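Side-chain contacts in cryptic loci regulator 2 (Schizosaccharomyces pombe 972h-, PDB 5IKJ), which promotes transcriptional silencing upstream of histone deacetylases, and is required for nucleosome positioning at heterochromatic loci and for the silencing function of the SHREC repressor complex: residues 172-177 and 207-212; 178-181 and 185-188; 190-195 and 201-206; 50-55 and 151-156; 64-69 and 223-228. All coordinates share one frame; numbering follows the deposited sequence.

Contact 1 of 5, residues 172-177 and 207-212. With ZN (zinc ion), chain C.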
# COMPACT_ATOMS: atom_id res chain seq x y z
N TYR A 172 19.76 -25.61 11.09
CA TYR A 172 21.12 -25.15 10.82
C TYR A 172 21.31 -24.94 9.32
O TYR A 172 20.53 -25.42 8.49
CB TYR A 172 22.15 -26.15 11.34
CG TYR A 172 22.37 -26.11 12.83
CD1 TYR A 172 21.54 -26.81 13.70
CD2 TYR A 172 23.43 -25.39 13.38
CE1 TYR A 172 21.74 -26.78 15.07
CE2 TYR A 172 23.64 -25.36 14.75
CZ TYR A 172 22.79 -26.06 15.59
OH TYR A 172 23.00 -26.03 16.95
N GLY A 173 22.37 -24.22 8.97
CA GLY A 173 22.68 -23.94 7.58
C GLY A 173 23.08 -22.50 7.34
O GLY A 173 23.79 -22.19 6.38
N HIS A 174 22.64 -21.60 8.22
CA HIS A 174 22.92 -20.19 8.03
C HIS A 174 24.42 -19.94 8.09
O HIS A 174 25.12 -20.54 8.92
CB HIS A 174 22.21 -19.36 9.11
CG HIS A 174 22.21 -17.89 8.84
ND1 HIS A 174 23.21 -17.05 9.28
CD2 HIS A 174 21.33 -17.10 8.18
CE1 HIS A 174 22.95 -15.82 8.91
NE2 HIS A 174 21.81 -15.82 8.24
N PRO A 175 24.96 -19.08 7.22
CA PRO A 175 26.43 -18.89 7.19
C PRO A 175 27.05 -18.53 8.53
O PRO A 175 28.23 -18.83 8.75
CB PRO A 175 26.60 -17.76 6.17
CG PRO A 175 25.41 -17.85 5.29
CD PRO A 175 24.29 -18.31 6.16
N SER A 176 26.30 -17.89 9.43
CA SER A 176 26.86 -17.51 10.72
C SER A 176 27.20 -18.72 11.59
O SER A 176 27.88 -18.56 12.60
CB SER A 176 25.87 -16.61 11.47
OG SER A 176 24.72 -17.33 11.88
N GLY A 177 26.74 -19.92 11.21
CA GLY A 177 26.94 -21.10 12.02
C GLY A 177 25.92 -21.29 13.11
O GLY A 177 26.02 -22.27 13.86
N VAL A 207 16.83 -12.79 12.45
CA VAL A 207 17.60 -12.52 13.66
C VAL A 207 19.09 -12.75 13.42
O VAL A 207 19.93 -12.08 14.02
CB VAL A 207 17.10 -13.39 14.83
CG1 VAL A 207 17.68 -12.90 16.15
CG2 VAL A 207 15.58 -13.41 14.90
N LEU A 208 19.44 -13.70 12.54
CA LEU A 208 20.84 -14.06 12.37
C LEU A 208 21.58 -13.11 11.45
O LEU A 208 22.81 -12.98 11.56
CB LEU A 208 20.94 -15.50 11.85
CG LEU A 208 20.36 -16.58 12.76
CD1 LEU A 208 20.55 -17.96 12.15
CD2 LEU A 208 20.98 -16.54 14.16
N CYS A 209 20.88 -12.43 10.55
CA CYS A 209 21.50 -11.41 9.71
C CYS A 209 21.44 -10.02 10.34
O CYS A 209 22.31 -9.19 10.07
CB CYS A 209 20.83 -11.36 8.33
SG CYS A 209 20.77 -12.94 7.47
N SER A 210 20.43 -9.76 11.17
CA SER A 210 20.19 -8.43 11.70
C SER A 210 20.48 -8.28 13.19
O SER A 210 20.66 -7.15 13.65
CB SER A 210 18.73 -8.02 11.45
OG SER A 210 18.46 -7.92 10.06
N GLY A 211 20.54 -9.37 13.94
CA GLY A 211 20.74 -9.29 15.37
C GLY A 211 19.78 -8.34 16.05
O GLY A 211 18.56 -8.54 16.00
N ASN A 212 20.31 -7.29 16.68
CA ASN A 212 19.48 -6.38 17.47
C ASN A 212 18.61 -5.47 16.61
O ASN A 212 17.63 -4.92 17.12
CB ASN A 212 20.36 -5.53 18.39
CG ASN A 212 20.67 -6.23 19.70
OD1 ASN A 212 19.98 -7.16 20.10
ND2 ASN A 212 21.72 -5.77 20.37
ZN ZN C . 18.51 -13.55 7.19
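The imidazole of His174 lies with one face under Leu208 and its NE2 edge against Cys209, a thiolate ligand of the three-cysteine, one-histidine zinc site. Leu208 CB sits almost over the centre of the ring, 3.7 Å from its centroid, in a CH-pi contact, while Leu208 CD1 reaches back over the ring's root to His174 CB. The opposite face is covered from within its own segment by Pro175 CD, set toward the rim. At the NE2 edge, Cys209 SG lies practically in the ring plane and takes a hydrogen bond of 3.2 Å from His174 NE2, with an N-H...S angle of 161°. This is a second-shell bond: Cys209 SG binds the zinc directly, and His189, Cys204 and Cys206 complete the site. An N-H pointed at a metal-bound sulfur would be expected to draw off part of its negative charge.

The ring's rotation is fixed from the other nitrogen. His174 opens a type I beta turn that ends at Gly177, and within it Ser176 N donates to His174 ND1, approaching 29° out of the ring plane. With His174 CG anti to the backbone N (chi1 -169°), the imidazole leaves the turn in the direction of helix 207-210. Ser176 OG and His174 ND1 share a further hydrogen bond of 3.0 Å, and the same hydroxyl oxygen touches Leu208 CB at 4.2 Å.

Contact 2 of 5, residues 178-181 and 185-188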
# COMPACT_ATOMS: atom_id res chain seq x y z
N ARG A 178 24.93 -20.40 13.23
CA ARG A 178 23.94 -20.49 14.29
C ARG A 178 22.62 -21.03 13.75
O ARG A 178 22.29 -20.84 12.58
CB ARG A 178 23.71 -19.12 14.92
CG ARG A 178 24.92 -18.60 15.67
CD ARG A 178 24.67 -17.23 16.27
NE ARG A 178 25.90 -16.67 16.83
CZ ARG A 178 25.94 -15.67 17.70
NH1 ARG A 178 24.82 -15.11 18.13
NH2 ARG A 178 27.11 -15.24 18.15
N PRO A 179 21.86 -21.72 14.59
CA PRO A 179 20.57 -22.26 14.15
C PRO A 179 19.45 -21.24 14.26
O PRO A 179 19.50 -20.30 15.05
CB PRO A 179 20.33 -23.42 15.12
CG PRO A 179 20.99 -22.96 16.38
CD PRO A 179 22.19 -22.15 15.96
N PHE A 180 18.42 -21.44 13.43
CA PHE A 180 17.12 -20.83 13.64
C PHE A 180 16.35 -21.72 14.61
O PHE A 180 16.00 -22.85 14.26
CB PHE A 180 16.35 -20.66 12.33
CG PHE A 180 16.91 -19.60 11.42
CD1 PHE A 180 16.62 -18.26 11.62
CD2 PHE A 180 17.72 -19.95 10.35
CE1 PHE A 180 17.12 -17.29 10.77
CE2 PHE A 180 18.23 -18.98 9.50
CZ PHE A 180 17.93 -17.65 9.71
N ARG A 181 16.10 -21.23 15.82
CA ARG A 181 15.53 -22.05 16.87
C ARG A 181 14.01 -22.15 16.80
O ARG A 181 13.42 -22.89 17.60
CB ARG A 181 15.96 -21.52 18.24
CG ARG A 181 17.46 -21.32 18.35
CD ARG A 181 17.91 -21.19 19.79
NE ARG A 181 19.35 -20.94 19.89
CZ ARG A 181 20.06 -21.08 21.00
NH1 ARG A 181 19.49 -21.48 22.12
NH2 ARG A 181 21.36 -20.83 20.98
N ASP A 185 11.52 -17.71 13.21
CA ASP A 185 12.75 -16.97 12.96
C ASP A 185 13.32 -17.28 11.58
O ASP A 185 13.83 -16.39 10.90
CB ASP A 185 13.78 -17.28 14.05
CG ASP A 185 13.41 -16.68 15.39
OD1 ASP A 185 12.57 -15.75 15.43
OD2 ASP A 185 13.96 -17.13 16.42
N PHE A 186 13.25 -18.55 11.16
CA PHE A 186 13.72 -18.92 9.84
C PHE A 186 12.92 -18.24 8.74
O PHE A 186 13.47 -17.91 7.68
CB PHE A 186 13.67 -20.43 9.65
CG PHE A 186 13.84 -20.87 8.23
CD1 PHE A 186 15.05 -20.69 7.58
CD2 PHE A 186 12.80 -21.47 7.54
CE1 PHE A 186 15.21 -21.10 6.26
CE2 PHE A 186 12.95 -21.88 6.23
CZ PHE A 186 14.17 -21.69 5.59
N LEU A 187 11.62 -18.01 8.97
CA LEU A 187 10.75 -17.52 7.90
C LEU A 187 11.27 -16.22 7.31
O LEU A 187 11.20 -16.01 6.10
CB LEU A 187 9.33 -17.34 8.42
CG LEU A 187 8.33 -18.44 8.10
CD1 LEU A 187 6.98 -18.09 8.69
CD2 LEU A 187 8.20 -18.66 6.59
N HIS A 188 11.78 -15.32 8.15
CA HIS A 188 12.27 -14.04 7.65
C HIS A 188 13.46 -14.24 6.72
O HIS A 188 13.57 -13.57 5.69
CB HIS A 188 12.62 -13.12 8.81
CG HIS A 188 11.43 -12.68 9.60
ND1 HIS A 188 10.60 -11.66 9.19
CD2 HIS A 188 10.93 -13.12 10.78
CE1 HIS A 188 9.63 -11.50 10.08
NE2 HIS A 188 9.81 -12.37 11.05
O HOH W 1 16.61 -18.25 16.27
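Phe180 lays its ring against the first turn of helix 183-195, so that one face meets the backbone of the helix as well as a side chain. Phe186 CA stands over that face in a CH-pi contact, 3.8 Å from the ring centroid and displaced toward the rim. Next to it, Phe180 CD1 comes within 3.4 Å of Phe186 N, and Phe180 CE1 lies equally near Asp185 O. Phe186 CB packs beside Phe180 CG and CB, 3.8 Å from each, and beyond it the Phe186 ring turns its CD1 edge toward the Phe180 face. The two rings form an edge-to-face (T-shaped) pair with planes at 70° and centroids 5.7 Å apart. Phe186 CG is anti to its backbone nitrogen (chi1 167°), which carries the ring past the Phe180 rim while CA stays over its face.

Farther out the contact becomes polar. Asp185 touches Phe180 CD1 through its CB, and its carboxylate is linked to the approaching loop by one water, which accepts from Arg181 N and donates to Asp185 OD2 at 2.9 Å. The helix start is tied down as well, since Asp185 N is hydrogen-bonded to Ser182 OG.

In the wider fold, a backbone hydrogen bond between Phe180 and Leu171 holds the loop beside strand 168-172. The Phe180 side chain also packs on Leu208 of helix 207-210 and on Cys206 of the zinc site, while Phe186 reaches Leu171 of that strand and Tyr55 and Cys59 of helix 50-67.

Contact 3 of 5, residues 190-195 and 201-206. With ZN (zinc ion), chain C.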
# COMPACT_ATOMS: atom_id res chain seq x y z
N LEU A 190 14.01 -17.12 5.08
CA LEU A 190 13.41 -17.77 3.93
C LEU A 190 12.82 -16.75 2.97
O LEU A 190 13.00 -16.84 1.75
CB LEU A 190 12.33 -18.76 4.38
CG LEU A 190 11.58 -19.48 3.26
CD1 LEU A 190 12.52 -20.35 2.44
CD2 LEU A 190 10.43 -20.31 3.82
N TYR A 191 12.10 -15.76 3.51
CA TYR A 191 11.48 -14.75 2.67
C TYR A 191 12.52 -13.90 1.96
O TYR A 191 12.32 -13.48 0.82
CB TYR A 191 10.56 -13.88 3.53
CG TYR A 191 9.91 -12.73 2.79
CD1 TYR A 191 8.79 -12.94 1.99
CD2 TYR A 191 10.40 -11.44 2.91
CE1 TYR A 191 8.19 -11.90 1.32
CE2 TYR A 191 9.80 -10.39 2.25
CZ TYR A 191 8.70 -10.62 1.46
OH TYR A 191 8.10 -9.58 0.79
N TRP A 192 13.66 -13.64 2.62
CA TRP A 192 14.74 -12.91 1.97
C TRP A 192 15.36 -13.72 0.84
O TRP A 192 15.76 -13.16 -0.19
CB TRP A 192 15.80 -12.54 3.01
CG TRP A 192 17.05 -11.96 2.42
CD1 TRP A 192 17.24 -10.66 2.03
CD2 TRP A 192 18.28 -12.64 2.17
NE1 TRP A 192 18.51 -10.50 1.55
CE2 TRP A 192 19.17 -11.70 1.62
CE3 TRP A 192 18.72 -13.95 2.35
CZ2 TRP A 192 20.48 -12.03 1.25
CZ3 TRP A 192 20.01 -14.28 1.98
CH2 TRP A 192 20.88 -13.32 1.44
N LEU A 193 15.45 -15.04 1.00
CA LEU A 193 16.07 -15.88 -0.02
C LEU A 193 15.29 -15.83 -1.32
O LEU A 193 15.88 -15.86 -2.41
CB LEU A 193 16.19 -17.32 0.48
CG LEU A 193 17.35 -17.63 1.42
CD1 LEU A 193 17.22 -19.04 1.97
CD2 LEU A 193 18.69 -17.46 0.71
N ILE A 194 13.96 -15.77 -1.24
CA ILE A 194 13.14 -15.78 -2.45
C ILE A 194 12.81 -14.39 -2.97
O ILE A 194 12.38 -14.25 -4.12
CB ILE A 194 11.84 -16.56 -2.22
CG1 ILE A 194 10.98 -15.88 -1.17
CG2 ILE A 194 12.13 -18.00 -1.82
CD1 ILE A 194 9.90 -15.00 -1.74
N SER A 195 12.99 -13.34 -2.15
CA SER A 195 12.59 -11.99 -2.52
C SER A 195 13.76 -11.12 -2.98
O SER A 195 13.67 -10.47 -4.02
CB SER A 195 11.87 -11.31 -1.35
OG SER A 195 10.54 -11.80 -1.22
N GLU A 201 22.89 -9.32 1.82
CA GLU A 201 22.63 -9.79 3.17
C GLU A 201 22.09 -8.69 4.08
O GLU A 201 21.55 -8.99 5.15
CB GLU A 201 23.90 -10.38 3.77
CG GLU A 201 24.50 -11.51 2.94
CD GLU A 201 25.97 -11.28 2.62
OE1 GLU A 201 26.69 -10.71 3.46
OE2 GLU A 201 26.40 -11.67 1.51
N SER A 202 22.23 -7.42 3.69
CA SER A 202 21.82 -6.31 4.54
C SER A 202 20.33 -6.03 4.50
O SER A 202 19.84 -5.26 5.33
CB SER A 202 22.58 -5.04 4.13
OG SER A 202 23.97 -5.19 4.32
N THR A 203 19.59 -6.64 3.57
CA THR A 203 18.16 -6.38 3.43
C THR A 203 17.30 -7.42 4.13
O THR A 203 16.07 -7.36 4.03
CB THR A 203 17.78 -6.33 1.94
OG1 THR A 203 17.73 -7.66 1.41
CG2 THR A 203 18.80 -5.51 1.15
N CYS A 204 17.91 -8.37 4.84
CA CYS A 204 17.16 -9.41 5.54
C CYS A 204 16.82 -8.94 6.95
O CYS A 204 17.63 -8.31 7.63
CB CYS A 204 17.97 -10.70 5.61
SG CYS A 204 17.06 -12.11 6.30
N CYS A 205 15.60 -9.26 7.38
CA CYS A 205 15.12 -8.89 8.71
C CYS A 205 15.33 -9.99 9.75
O CYS A 205 14.99 -9.78 10.92
CB CYS A 205 13.63 -8.53 8.66
SG CYS A 205 13.19 -7.29 7.43
N CYS A 206 15.87 -11.14 9.36
CA CYS A 206 15.93 -12.27 10.27
C CYS A 206 16.94 -12.00 11.38
O CYS A 206 17.80 -11.13 11.28
CB CYS A 206 16.30 -13.55 9.52
SG CYS A 206 18.07 -13.93 9.50
ZN ZN C . 18.51 -13.55 7.19
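A zinc-bound cysteine lies over an indole here: Cys204, a ligand of the three-cysteine, one-histidine zinc site, spreads its methylene across one face of Trp192 while its sulfur holds the metal. Cys204 CB stands 3.7 Å from the centroid of the five-membered ring, 20° off the ring normal, a CH-pi contact. Cys204 SG lies more obliquely to the same ring and meets Trp192 CB at 3.5 Å. With its SG anti to the backbone N (chi1 -173°), Cys204 can touch the indole through CB and still reach the zinc at 2.2 Å from SG. At the far end of the indole, Trp192 CZ2 packs on the backbone of Glu201 at its CA. The pyrrole edge faces Thr203 OG1, which lies in the ring plane; Trp192 NE1 is hydrogen-bonded to Asn200 O, while Thr203 OG1 has its own hydrogen bonds to Asp196 OD2 and Asn200 O. Replacing Trp192 with an alanine would probably strip the cover from Cys204 CB and leave Asn200 O without its indole N-H. The loop is also held at the metal: Cys206 SG binds the zinc at 2.4 Å, and Cys206 N donates to Cys204 SG at 3.4 Å.

Contact 4 of 5, residues 50-55 and 151-156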
# COMPACT_ATOMS: atom_id res chain seq x y z
N SER A 50 7.31 -36.80 9.75
CA SER A 50 6.04 -36.08 9.78
C SER A 50 6.21 -34.67 10.32
O SER A 50 5.43 -33.77 9.98
CB SER A 50 5.03 -36.85 10.63
OG SER A 50 3.76 -36.23 10.59
N LYS A 51 7.22 -34.44 11.16
CA LYS A 51 7.46 -33.11 11.71
C LYS A 51 8.24 -32.23 10.74
O LYS A 51 8.00 -31.02 10.68
CB LYS A 51 8.19 -33.22 13.04
CG LYS A 51 7.33 -33.80 14.15
CD LYS A 51 8.16 -34.35 15.29
CE LYS A 51 7.28 -34.82 16.43
NZ LYS A 51 8.08 -35.34 17.57
N ASN A 52 9.16 -32.82 9.97
CA ASN A 52 9.80 -32.08 8.89
C ASN A 52 8.76 -31.60 7.88
O ASN A 52 8.81 -30.46 7.42
CB ASN A 52 10.85 -32.95 8.21
CG ASN A 52 11.66 -32.19 7.18
OD1 ASN A 52 11.11 -31.51 6.31
ND2 ASN A 52 12.98 -32.29 7.28
N LEU A 53 7.81 -32.47 7.53
CA LEU A 53 6.73 -32.07 6.63
C LEU A 53 5.95 -30.91 7.22
O LEU A 53 5.71 -29.90 6.55
CB LEU A 53 5.81 -33.27 6.36
CG LEU A 53 4.45 -32.96 5.71
CD1 LEU A 53 4.62 -32.25 4.38
CD2 LEU A 53 3.65 -34.24 5.54
N LEU A 54 5.53 -31.03 8.48
CA LEU A 54 4.78 -29.95 9.12
C LEU A 54 5.59 -28.65 9.11
O LEU A 54 5.03 -27.57 8.87
CB LEU A 54 4.42 -30.34 10.56
CG LEU A 54 3.69 -29.27 11.38
CD1 LEU A 54 2.35 -28.93 10.75
CD2 LEU A 54 3.52 -29.73 12.82
N TYR A 55 6.89 -28.74 9.38
CA TYR A 55 7.75 -27.57 9.30
C TYR A 55 7.68 -26.94 7.91
O TYR A 55 7.46 -25.73 7.77
CB TYR A 55 9.19 -27.97 9.63
CG TYR A 55 10.14 -26.82 9.90
CD1 TYR A 55 10.71 -26.10 8.86
CD2 TYR A 55 10.47 -26.46 11.20
CE1 TYR A 55 11.58 -25.05 9.10
CE2 TYR A 55 11.34 -25.42 11.45
CZ TYR A 55 11.89 -24.72 10.40
OH TYR A 55 12.75 -23.68 10.65
N TYR A 151 20.38 -26.78 4.22
CA TYR A 151 19.76 -26.57 5.53
C TYR A 151 19.30 -27.91 6.09
O TYR A 151 18.79 -28.76 5.36
CB TYR A 151 18.58 -25.61 5.44
CG TYR A 151 18.98 -24.15 5.42
CD1 TYR A 151 19.39 -23.53 4.25
CD2 TYR A 151 18.95 -23.39 6.59
CE1 TYR A 151 19.76 -22.19 4.23
CE2 TYR A 151 19.31 -22.05 6.58
CZ TYR A 151 19.72 -21.46 5.40
OH TYR A 151 20.08 -20.13 5.39
N GLN A 152 19.49 -28.09 7.40
CA GLN A 152 19.17 -29.34 8.08
C GLN A 152 18.31 -29.05 9.30
O GLN A 152 18.66 -28.18 10.11
CB GLN A 152 20.44 -30.09 8.48
CG GLN A 152 20.19 -31.47 9.07
CD GLN A 152 19.58 -32.44 8.08
OE1 GLN A 152 18.48 -32.95 8.29
NE2 GLN A 152 20.29 -32.69 6.98
N LEU A 153 17.20 -29.76 9.43
CA LEU A 153 16.28 -29.59 10.54
C LEU A 153 16.59 -30.59 11.65
O LEU A 153 17.10 -31.69 11.41
CB LEU A 153 14.84 -29.77 10.07
CG LEU A 153 13.72 -29.56 11.09
CD1 LEU A 153 13.64 -28.10 11.51
CD2 LEU A 153 12.40 -30.03 10.53
N TYR A 154 16.29 -30.19 12.89
CA TYR A 154 16.57 -31.02 14.06
C TYR A 154 15.48 -30.82 15.10
O TYR A 154 14.84 -29.77 15.16
CB TYR A 154 17.92 -30.67 14.69
CG TYR A 154 19.12 -30.92 13.80
CD1 TYR A 154 19.49 -29.99 12.84
CD2 TYR A 154 19.89 -32.06 13.94
CE1 TYR A 154 20.59 -30.20 12.03
CE2 TYR A 154 20.98 -32.29 13.14
CZ TYR A 154 21.33 -31.35 12.18
OH TYR A 154 22.42 -31.58 11.38
N GLN A 155 15.28 -31.85 15.92
CA GLN A 155 14.51 -31.75 17.15
C GLN A 155 15.48 -31.71 18.32
O GLN A 155 16.38 -32.56 18.42
CB GLN A 155 13.56 -32.94 17.31
CG GLN A 155 12.55 -32.77 18.44
CD GLN A 155 11.60 -33.95 18.57
OE1 GLN A 155 10.46 -33.89 18.12
NE2 GLN A 155 12.07 -35.02 19.20
N ARG A 156 15.31 -30.72 19.20
CA ARG A 156 16.16 -30.59 20.38
C ARG A 156 15.30 -30.68 21.64
O ARG A 156 14.27 -30.01 21.75
CB ARG A 156 16.92 -29.26 20.39
CG ARG A 156 18.11 -29.27 21.35
CD ARG A 156 18.81 -27.93 21.39
NE ARG A 156 18.15 -26.99 22.30
CZ ARG A 156 18.68 -26.49 23.42
NH1 ARG A 156 17.97 -25.64 24.15
NH2 ARG A 156 19.90 -26.82 23.81
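This is a helix-on-sheet contact, mostly apolar, in which Leu153 of strand 152-156 packs into the side of helix 50-67. That strand is the middle one of a small antiparallel sheet, between 42-44 and 168-172, and the axes of segments 50-55 and 152-156 approach to 9.7 Å, at 117°. Leu153 fits its two methyls against Asn52 and Tyr55, about one turn apart. CD1 lies over one face of the Tyr55 ring, 3.8 Å from its centroid in a CH-pi contact, and comes nearest at Tyr55 CE2, 3.5 Å away. CD2 meets Asn52 CA at 3.7 Å and also reaches Tyr55 CB. With Leu153 CG anti to the strand nitrogen (chi1 -177°), the fork of the side chain points at the helix. Asn52 lays its amide alongside Leu153, while its ND2 is satisfied by Leu45 O and its OD1 by Arg56. The polar margin is carried by an extended lysine: Lys51 NZ donates to Gln155 OE1 at 2.8 Å, in the carbonyl plane, with a C=O...N angle of 146°. An ammonium paired with a neutral amide makes a charge-dipole bond, not a salt bridge, so Lys51 probably keeps its positive charge without neutralisation by Gln155.

Contact 5 of 5, residues 64-69 and 223-228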
# COMPACT_ATOMS: atom_id res chain seq x y z
N ALA A 64 3.88 -18.26 1.22
CA ALA A 64 2.91 -17.96 0.18
C ALA A 64 2.05 -16.76 0.55
O ALA A 64 1.80 -15.88 -0.28
CB ALA A 64 2.02 -19.18 -0.08
N GLN A 65 1.58 -16.70 1.80
CA GLN A 65 0.79 -15.57 2.25
C GLN A 65 1.62 -14.29 2.32
O GLN A 65 1.05 -13.20 2.35
CB GLN A 65 0.17 -15.87 3.61
CG GLN A 65 -0.85 -17.00 3.58
CD GLN A 65 -1.26 -17.46 4.96
OE1 GLN A 65 -0.79 -16.94 5.97
NE2 GLN A 65 -2.15 -18.45 5.01
N HIS A 66 2.95 -14.41 2.36
CA HIS A 66 3.80 -13.22 2.37
C HIS A 66 4.07 -12.74 0.95
O HIS A 66 3.86 -11.57 0.63
CB HIS A 66 5.11 -13.54 3.09
CG HIS A 66 5.82 -12.33 3.61
ND1 HIS A 66 6.91 -12.42 4.45
CD2 HIS A 66 5.60 -11.01 3.42
CE1 HIS A 66 7.33 -11.20 4.75
NE2 HIS A 66 6.56 -10.33 4.14
N VAL A 67 4.53 -13.64 0.08
CA VAL A 67 4.90 -13.24 -1.28
C VAL A 67 3.67 -12.82 -2.07
O VAL A 67 3.70 -11.84 -2.82
CB VAL A 67 5.66 -14.38 -1.99
CG1 VAL A 67 6.26 -13.87 -3.30
CG2 VAL A 67 6.76 -14.92 -1.10
N PHE A 68 2.58 -13.57 -1.93
CA PHE A 68 1.34 -13.28 -2.64
C PHE A 68 0.32 -12.55 -1.77
O PHE A 68 -0.88 -12.58 -2.06
CB PHE A 68 0.74 -14.57 -3.19
CG PHE A 68 1.68 -15.33 -4.08
CD1 PHE A 68 2.14 -14.77 -5.27
CD2 PHE A 68 2.11 -16.60 -3.74
CE1 PHE A 68 3.00 -15.46 -6.09
CE2 PHE A 68 2.97 -17.30 -4.56
CZ PHE A 68 3.42 -16.73 -5.74
N GLY A 69 0.78 -11.90 -0.70
CA GLY A 69 -0.11 -11.16 0.17
C GLY A 69 0.60 -10.02 0.89
O GLY A 69 0.72 -8.92 0.35
N GLU A 223 5.38 -2.09 7.75
CA GLU A 223 4.82 -0.80 7.39
C GLU A 223 4.82 -0.62 5.88
O GLU A 223 3.86 -0.13 5.31
CB GLU A 223 5.60 0.33 8.03
CG GLU A 223 5.32 0.54 9.50
CD GLU A 223 5.74 1.91 9.98
OE1 GLU A 223 6.57 2.56 9.31
OE2 GLU A 223 5.22 2.35 11.03
N ASN A 224 5.91 -1.02 5.24
CA ASN A 224 6.03 -0.89 3.80
C ASN A 224 5.03 -1.78 3.08
O ASN A 224 4.43 -1.38 2.08
CB ASN A 224 7.45 -1.21 3.35
CG ASN A 224 8.42 -0.08 3.64
OD1 ASN A 224 8.05 1.09 3.59
ND2 ASN A 224 9.67 -0.43 3.93
N GLU A 225 4.84 -3.01 3.56
CA GLU A 225 3.84 -3.90 2.97
C GLU A 225 2.45 -3.29 3.07
O GLU A 225 1.68 -3.31 2.10
CB GLU A 225 3.88 -5.26 3.66
CG GLU A 225 5.20 -6.00 3.48
CD GLU A 225 5.24 -7.32 4.23
OE1 GLU A 225 4.17 -7.77 4.70
OE2 GLU A 225 6.33 -7.89 4.36
N ARG A 226 2.13 -2.71 4.21
CA ARG A 226 0.84 -2.08 4.38
C ARG A 226 0.71 -0.86 3.49
O ARG A 226 -0.35 -0.59 2.96
CB ARG A 226 0.59 -1.74 5.85
CG ARG A 226 0.38 -2.96 6.72
CD ARG A 226 -0.25 -2.63 8.06
NE ARG A 226 0.54 -1.68 8.82
CZ ARG A 226 0.21 -0.41 8.99
NH1 ARG A 226 0.99 0.39 9.68
NH2 ARG A 226 -0.91 0.06 8.47
N MET A 227 1.79 -0.11 3.32
CA MET A 227 1.74 1.07 2.47
C MET A 227 1.42 0.66 1.05
O MET A 227 0.60 1.28 0.39
CB MET A 227 3.04 1.84 2.50
CG MET A 227 3.00 3.08 1.62
SD MET A 227 4.46 4.08 1.81
CE MET A 227 5.72 2.92 1.34
N PHE A 228 2.07 -0.39 0.57
CA PHE A 228 1.80 -0.88 -0.78
C PHE A 228 0.32 -1.19 -0.97
O PHE A 228 -0.29 -0.79 -1.97
CB PHE A 228 2.64 -2.13 -1.06
CG PHE A 228 2.20 -2.89 -2.28
CD1 PHE A 228 2.62 -2.50 -3.54
CD2 PHE A 228 1.37 -3.99 -2.17
CE1 PHE A 228 2.22 -3.20 -4.67
CE2 PHE A 228 0.97 -4.69 -3.29
CZ PHE A 228 1.39 -4.29 -4.54
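A histidine-carboxylate hydrogen bond joins two long helices of the fold: His66, near the C-terminal end of helix 50-67, meets Glu225 in the middle part of helix 214-237. The side chains alone bridge the gap. His66 NE2 donates to Glu225 OE2 with an N-H...O angle of 162°; the bond is modelled at 2.5 Å, shorter than usual, so its exact length is doubtful. The oxygen sits at the ring's edge, near its plane, and the carboxylate is turned 54° from the imidazole. OE2 does the touching; Glu225 OE1 stays 3.5 Å from His66 NE2. Glu225 is extended beyond CG (chi2 177°), which carries its carboxylate across to the other helix, and the two side chains meet at about a right angle.

Neither group depends on the other alone for its position. Glu225 OE2 also takes a hydrogen bond from Gln221, one turn earlier on the same helix, and Glu225 OE1 takes one from Ala71 N in the loop after helix 50-67. The His66 ring stacks on Tyr191 of helix 183-195. Substituting Glu225 by an alanine would probably leave His66 NE2, Ala71 N and Gln221 NE2 without their acceptor and the His66 ring less firmly fixed. The buried carboxylate, gripped by three N-H donors, is likely to be ionised, and its negative charge would tend to raise the pKa of His66.

In the fold
Contacts 1, 2 and 3 gather round one zinc ion. Contact 3 brings two of its ligands and contact 1 a third, their centres about 11 Å apart; the fourth, His189, stands on helix 183-195 between the segments that contacts 2 and 3 take from that helix. Contact 2 supplies Phe180, whose side chain is about 5 Å from the metal. Contact 4 extends this core outward: its centre is about 12 Å from that of contact 2, and the two touch through Tyr55 and Phe186. Contact 5 uses the other end of helix 50-67, about 27 Å from contact 4 between centres, and meets contact 3 where Tyr191 packs on His66.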